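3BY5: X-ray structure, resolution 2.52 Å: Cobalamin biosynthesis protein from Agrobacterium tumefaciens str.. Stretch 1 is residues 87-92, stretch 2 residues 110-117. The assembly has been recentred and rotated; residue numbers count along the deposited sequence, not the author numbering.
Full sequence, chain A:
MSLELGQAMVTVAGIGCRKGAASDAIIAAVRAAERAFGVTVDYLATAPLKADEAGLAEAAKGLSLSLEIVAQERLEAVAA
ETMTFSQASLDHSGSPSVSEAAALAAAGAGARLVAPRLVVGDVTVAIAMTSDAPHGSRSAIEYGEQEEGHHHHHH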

ATOM      1  N   GLN A  87     -22.990  -2.191  -6.821  1.00 50.40           N
ATOM      2  CA  GLN A  87     -22.856  -2.418  -8.257  1.00 52.38           C
ATOM      3  C   GLN A  87     -22.614  -1.131  -9.041  1.00 53.90           C
ATOM      4  O   GLN A  87     -22.152  -1.168 -10.180  1.00 53.77           O
ATOM      5  N   ALA A  88     -22.914   0.006  -8.414  1.00 55.57           N
ATOM      6  CA  ALA A  88     -22.669   1.323  -8.997  1.00 54.82           C
ATOM      7  C   ALA A  88     -21.180   1.709  -9.006  1.00 54.52           C
ATOM      8  O   ALA A  88     -20.804   2.732  -9.585  1.00 55.03           O
ATOM      9  N   SER A  89     -20.342   0.890  -8.371  1.00 52.71           N
ATOM     10  CA  SER A  89     -18.900   1.127  -8.325  1.00 53.07           C
ATOM     11  C   SER A  89     -18.191   0.774  -9.631  1.00 51.06           C
ATOM     12  O   SER A  89     -17.104   1.274  -9.899  1.00 48.49           O
ATOM     13  N   LEU A  90     -18.798  -0.092 -10.437  1.00 52.69           N
ATOM     14  CA  LEU A  90     -18.226  -0.422 -11.741  1.00 57.33           C
ATOM     15  C   LEU A  90     -19.107   0.014 -12.900  1.00 59.59           C
ATOM     16  O   LEU A  90     -20.330   0.041 -12.786  1.00 63.77           O
ATOM     17  N   ASP A  91     -18.468   0.358 -14.014  1.00 62.56           N
ATOM     18  CA  ASP A  91     -19.172   0.822 -15.208  1.00 64.74           C
ATOM     19  C   ASP A  91     -19.345  -0.265 -16.271  1.00 65.51           C
ATOM     20  O   ASP A  91     -19.568   0.033 -17.445  1.00 68.49           O
ATOM     21  N   HIS A  92     -19.242  -1.523 -15.844  1.00 63.86           N
ATOM     22  CA  HIS A  92     -19.525  -2.676 -16.700  1.00 61.51           C
ATOM     23  C   HIS A  92     -20.289  -3.751 -15.920  1.00 60.98           C
ATOM     24  O   HIS A  92     -20.564  -3.582 -14.734  1.00 59.50           O
ATOM     25  N   GLY A 110     -17.031   4.631  -0.411  1.00 56.05           N
ATOM     26  CA  GLY A 110     -17.414   4.068  -1.679  1.00 54.56           C
ATOM     27  C   GLY A 110     -16.761   4.718  -2.866  1.00 54.17           C
ATOM     28  O   GLY A 110     -17.225   5.689  -3.393  1.00 57.24           O
ATOM     29  N   ALA A 111     -15.676   4.142  -3.307  1.00 49.87           N
ATOM     30  CA  ALA A 111     -15.105   4.502  -4.556  1.00 46.90           C
ATOM     31  C   ALA A 111     -15.952   3.985  -5.669  1.00 46.64           C
ATOM     32  O   ALA A 111     -16.787   3.138  -5.479  1.00 48.20           O
ATOM     33  N   ARG A 112     -15.692   4.499  -6.846  1.00 43.13           N
ATOM     34  CA  ARG A 112     -16.272   4.032  -8.099  1.00 42.32           C
ATOM     35  C   ARG A 112     -15.223   4.108  -9.205  1.00 39.85           C
ATOM     36  O   ARG A 112     -14.260   4.869  -9.103  1.00 39.67           O
ATOM     37  N   LEU A 113     -15.401   3.297 -10.244  1.00 37.23           N
ATOM     38  CA  LEU A 113     -14.546   3.358 -11.421  1.00 36.10           C
ATOM     39  C   LEU A 113     -15.034   4.473 -12.323  1.00 39.38           C
ATOM     40  O   LEU A 113     -16.222   4.546 -12.624  1.00 44.26           O
ATOM     41  N   VAL A 114     -14.119   5.335 -12.754  1.00 42.07           N
ATOM     42  CA  VAL A 114     -14.489   6.534 -13.513  1.00 44.02           C
ATOM     43  C   VAL A 114     -14.099   6.486 -14.991  1.00 48.85           C
ATOM     44  O   VAL A 114     -14.548   7.315 -15.789  1.00 53.89           O
ATOM     45  N   ALA A 115     -13.268   5.512 -15.348  1.00 49.05           N
ATOM     46  CA  ALA A 115     -12.767   5.379 -16.704  1.00 46.09           C
ATOM     47  C   ALA A 115     -12.887   3.915 -17.118  1.00 47.78           C
ATOM     48  O   ALA A 115     -12.909   3.039 -16.252  1.00 48.27           O
ATOM     49  N   PRO A 116     -12.995   3.642 -18.437  1.00 47.28           N
ATOM     50  CA  PRO A 116     -12.984   2.255 -18.892  1.00 45.33           C
ATOM     51  C   PRO A 116     -11.608   1.618 -18.754  1.00 44.36           C
ATOM     52  O   PRO A 116     -10.602   2.327 -18.677  1.00 42.35           O
ATOM     53  N   ARG A 117     -11.590   0.287 -18.719  1.00 45.81           N
ATOM     54  CA  ARG A 117     -10.365  -0.498 -18.602  1.00 47.95           C
ATOM     55  C   ARG A 117      -9.386  -0.129 -19.708  1.00 44.71           C
ATOM     56  O   ARG A 117      -9.729  -0.133 -20.891  1.00 42.21           O
TER

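This is a small contact, 291 Å² counted over both sides, in which one backbone hydrogen bond pins the end residue of a short 3-10 segment to a two-residue strand and a few side chains fill in around it. The pin is Leu113 N to Ser89 O, 2.7 Å and nearly straight at 164°. The same carbonyl also receives a CA-H...O contact from Arg112, with Arg112 CA 3.4 Å from Ser89 O; the backbones approach closely here, the CA atoms of Ser89 and Arg112 being 3.9 Å apart.

Leu113 points toward the first stretch and has the largest covered area, 71 Å². Its mt rotamer (chi1 -64°, chi2 169°) brings CD1 to 3.7 Å from Leu90 CB, the apolar touch of the interface. Leu90 itself points away overall and sits at an off-well chi1 of 26°; its CB serves the contact while the rest of the chain leads elsewhere.

Ser89, in the m rotamer, lies sideways and places OG 3.2 Å from Ala111 O, within hydrogen-bonding reach, although that proton has another possible acceptor and the bond is not settled.

Asp91 points toward the second stretch with chi1 at 44° (p), covering a good area without finding a donor there. Its OD1 stands 3.4 Å from Ala115 O, two acceptors facing each other, so this is proximity and not a bond.

Arg112 sets off sideways in p, its CB 4.0 Å from Ala88 O, but its end leads away and NH2 is hydrogen-bonded elsewhere in the structure. The rule to read is economical: a backbone hydrogen bond joins the two stretches, Leu113 meets Leu90 beside it, Ser89 and Asp91 cover much of the rest, and the end of Arg112 leads away.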

ATOM      1  CB  GLN A  87     -24.081  -3.152  -8.799  1.00 53.27           C
ATOM      2  CG  GLN A  87     -24.444  -4.402  -8.020  1.00 57.08           C
ATOM      3  CD  GLN A  87     -25.475  -5.257  -8.720  1.00 61.81           C
ATOM      4  OE1 GLN A  87     -25.808  -5.028  -9.884  1.00 65.74           O
ATOM      5  NE2 GLN A  87     -25.984  -6.260  -8.015  1.00 65.05           N
ATOM      6  CB  ALA A  88     -23.500   2.378  -8.271  1.00 53.55           C
ATOM      7  CB  SER A  89     -18.258   0.368  -7.162  1.00 54.68           C
ATOM      8  OG  SER A  89     -18.813   0.765  -5.921  1.00 61.85           O
ATOM      9  CB  LEU A  90     -17.848  -1.908 -11.856  1.00 57.99           C
ATOM     10  CG  LEU A  90     -18.508  -3.029 -11.050  1.00 60.05           C
ATOM     11  CD1 LEU A  90     -19.953  -3.270 -11.452  1.00 67.68           C
ATOM     12  CD2 LEU A  90     -17.712  -4.291 -11.249  1.00 58.37           C
ATOM     13  CB  ASP A  91     -18.500   2.075 -15.796  1.00 67.67           C
ATOM     14  CG  ASP A  91     -16.974   1.974 -15.850  1.00 70.44           C
ATOM     15  OD1 ASP A  91     -16.334   3.018 -16.109  1.00 76.67           O
ATOM     16  OD2 ASP A  91     -16.410   0.876 -15.640  1.00 69.17           O
ATOM     17  CB  HIS A  92     -18.240  -3.226 -17.338  1.00 61.73           C
ATOM     18  CG  HIS A  92     -17.255  -3.777 -16.356  1.00 59.34           C
ATOM     19  ND1 HIS A  92     -17.104  -5.129 -16.132  1.00 59.95           N
ATOM     20  CD2 HIS A  92     -16.367  -3.161 -15.542  1.00 57.62           C
ATOM     21  CE1 HIS A  92     -16.168  -5.321 -15.221  1.00 55.68           C
ATOM     22  NE2 HIS A  92     -15.707  -4.143 -14.845  1.00 56.49           N
ATOM     23  CB  ALA A 111     -13.766   3.941  -4.643  1.00 45.78           C
ATOM     24  CB  ARG A 112     -17.537   4.833  -8.450  1.00 45.01           C
ATOM     25  CG  ARG A 112     -17.285   6.275  -8.852  1.00 53.46           C
ATOM     26  CD  ARG A 112     -18.220   7.248  -8.153  1.00 67.75           C
ATOM     27  NE  ARG A 112     -17.600   8.573  -8.060  1.00 79.16           N
ATOM     28  CZ  ARG A 112     -16.953   9.041  -6.991  1.00 82.06           C
ATOM     29  NH1 ARG A 112     -16.843   8.309  -5.886  1.00 82.20           N
ATOM     30  NH2 ARG A 112     -16.418  10.257  -7.023  1.00 81.17           N
ATOM     31  CB  LEU A 113     -14.581   2.035 -12.177  1.00 34.72           C
ATOM     32  CG  LEU A 113     -14.043   0.790 -11.479  1.00 32.77           C
ATOM     33  CD1 LEU A 113     -14.435  -0.417 -12.289  1.00 30.67           C
ATOM     34  CD2 LEU A 113     -12.530   0.854 -11.287  1.00 28.15           C
ATOM     35  CB  VAL A 114     -13.923   7.820 -12.868  1.00 42.93           C
ATOM     36  CG1 VAL A 114     -14.492   8.006 -11.471  1.00 47.66           C
ATOM     37  CG2 VAL A 114     -12.401   7.796 -12.834  1.00 40.91           C
ATOM     38  CB  ALA A 115     -11.327   5.840 -16.760  1.00 45.11           C
ATOM     39  CB  PRO A 116     -13.364   2.373 -20.371  1.00 45.69           C
ATOM     40  CG  PRO A 116     -12.906   3.719 -20.762  1.00 46.04           C
ATOM     41  CD  PRO A 116     -13.170   4.577 -19.565  1.00 47.65           C
ATOM     42  CB  ARG A 117     -10.693  -1.993 -18.642  1.00 52.22           C
ATOM     43  CG  ARG A 117      -9.575  -2.930 -18.178  1.00 60.62           C
ATOM     44  CD  ARG A 117      -8.841  -3.594 -19.350  1.00 67.10           C
ATOM     45  NE  ARG A 117      -9.742  -4.028 -20.417  1.00 68.67           N
ATOM     46  CZ  ARG A 117      -9.456  -4.965 -21.318  1.00 72.02           C
ATOM     47  NH1 ARG A 117      -8.294  -5.602 -21.287  1.00 71.90           N
ATOM     48  NH2 ARG A 117     -10.346  -5.281 -22.248  1.00 75.08           N
TER